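Local coordinates for YscQ-C, type III secretion protein (PDB 3UEP) that assembles with the longer yscQ translation product into a complex essential to type III secretion in Yersinia, at the interface of chains A and B. Residues are numbered along the deposited sequence; one frame, centred on the assembly and turned at random. Chains: chain A/B, YscQ-C, type III secretion protein.

The interface of chains A and B. Residues chain A 29, 31-32, 46, 48; chain B 23, 25.
B:Phe25 meets A:Leu48 through a CH-pi contact in this apolar patch. The A:Leu48 methyl CD2 stands 3.4 Å from the ring centroid, and since its height above the ring plane is nearly the same, it sits over the centre of the face and not at the rim. The ring is placed by a first torsion that leaves CG beside the backbone N, and by a chi2 of -90° that turns its plane about perpendicular to the CA-CB-CG plane, which lets one face meet the leucine. B:Phe25 has 50 Å² of its surface hidden by chain A, about twice the value for B:Val23.

Further van der Waals contacts meet the outer ring atoms. The A:Ile46 methyl CD1 reaches the far end of the ring, 3.9 Å from B:Phe25 CZ, at the end of an extended chain (chi2 177°). Alongside runs the aliphatic part of A:Arg29, whose CG is 4.0 Å from B:Phe25 CE2. Its guanidinium points away from the ring, with its plane inclined 50° to it, and one guanidinium face is capped near its rim by A:Leu32 CD2 of the same chain. A second apolar contact joins A:Leu32 and B:Val23, which cross at about a right angle, with A:Leu32 CG 3.7 Å from B:Val23 CG2.

Polar contact is poor here: the carbonyl oxygens A:Arg29 O and B:Val23 O lie 3.1 Å apart, and as both can only accept, the pair is a clash and gives no evidence of attraction.

In the fold, B:Val23 and B:Phe25 are two positions apart in the long strand B 20-33 and so point their side chains to the same side. Chain A meets them with the loop residue A:Arg29 and strands A 31-33 and A 45-48. The two-fold symmetry repeats this patch with the chains exchanged, as part of the interface of the deposited dimer, which is probably the biological one, as expected for a FliN-type C-terminal domain.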
loop_
_atom_site.group_PDB
_atom_site.type_symbol
_atom_site.label_atom_id
_atom_site.label_comp_id
_atom_site.label_asym_id
_atom_site.label_seq_id
_atom_site.Cartn_x
_atom_site.Cartn_y
_atom_site.Cartn_z
ATOM N N ARG A 29 -7.856 -4.899 1.366
ATOM C CA ARG A 29 -8.316 -4.791 2.746
ATOM C C ARG A 29 -7.206 -4.307 3.645
ATOM O O ARG A 29 -6.028 -4.300 3.273
ATOM C CB ARG A 29 -8.674 -6.180 3.306
ATOM C CG ARG A 29 -7.443 -7.099 3.439
ATOM C CD ARG A 29 -7.782 -8.549 3.185
ATOM N NE ARG A 29 -8.717 -9.030 4.190
ATOM C CZ ARG A 29 -9.316 -10.213 4.155
ATOM N NH1 ARG A 29 -9.082 -11.055 3.152
ATOM N NH2 ARG A 29 -10.154 -10.552 5.127
ATOM N N ILE A 31 -7.537 -5.233 7.159
ATOM C CA ILE A 31 -7.704 -5.997 8.403
ATOM C C ILE A 31 -7.617 -7.519 8.257
ATOM O O ILE A 31 -8.440 -8.132 7.580
ATOM C CB ILE A 31 -9.033 -5.664 9.143
ATOM C CG1 ILE A 31 -9.128 -4.174 9.479
ATOM C CG2 ILE A 31 -9.117 -6.453 10.432
ATOM C CD1 ILE A 31 -8.178 -3.736 10.595
ATOM N N LEU A 32 -6.619 -8.118 8.906
ATOM C CA LEU A 32 -6.588 -9.566 9.129
ATOM C C LEU A 32 -6.482 -9.818 10.631
ATOM O O LEU A 32 -5.700 -9.154 11.319
ATOM C CB LEU A 32 -5.382 -10.203 8.431
ATOM C CG LEU A 32 -5.328 -10.121 6.901
ATOM C CD1 LEU A 32 -4.075 -10.776 6.362
ATOM C CD2 LEU A 32 -6.543 -10.758 6.300
ATOM N N ILE A 46 -4.635 -14.801 -0.405
ATOM C CA ILE A 46 -5.429 -13.829 0.309
ATOM C C ILE A 46 -6.292 -13.105 -0.687
ATOM O O ILE A 46 -5.806 -12.591 -1.700
ATOM C CB ILE A 46 -4.582 -12.780 1.033
ATOM C CG1 ILE A 46 -3.662 -13.442 2.049
ATOM C CG2 ILE A 46 -5.481 -11.760 1.740
ATOM C CD1 ILE A 46 -2.716 -12.415 2.750
ATOM N N LEU A 48 -8.137 -9.891 -1.513
ATOM C CA LEU A 48 -7.930 -8.502 -1.110
ATOM C C LEU A 48 -9.241 -7.727 -0.958
ATOM O O LEU A 48 -9.227 -6.531 -0.667
ATOM C CB LEU A 48 -7.021 -7.780 -2.111
ATOM C CG LEU A 48 -5.565 -8.245 -2.210
ATOM C CD1 LEU A 48 -4.769 -7.303 -3.080
ATOM C CD2 LEU A 48 -4.939 -8.308 -0.838
ATOM N N VAL B 23 -3.269 -4.484 8.015
ATOM C CA VAL B 23 -2.309 -5.004 7.040
ATOM C C VAL B 23 -2.457 -4.383 5.634
ATOM O O VAL B 23 -3.528 -4.475 5.013
ATOM C CB VAL B 23 -2.447 -6.519 6.876
ATOM C CG1 VAL B 23 -2.247 -7.239 8.229
ATOM C CG2 VAL B 23 -3.803 -6.851 6.264
ATOM N N PHE B 25 -1.252 -3.988 1.486
ATOM C CA PHE B 25 -0.584 -4.621 0.362
ATOM C C PHE B 25 -0.077 -3.578 -0.583
ATOM O O PHE B 25 -0.841 -2.985 -1.348
ATOM C CB PHE B 25 -1.526 -5.585 -0.361
ATOM C CG PHE B 25 -2.068 -6.642 0.544
ATOM C CD1 PHE B 25 -1.395 -7.848 0.712
ATOM C CD2 PHE B 25 -3.205 -6.399 1.293
ATOM C CE1 PHE B 25 -1.884 -8.809 1.563
ATOM C CE2 PHE B 25 -3.695 -7.366 2.142
ATOM C CZ PHE B 25 -3.029 -8.572 2.279
#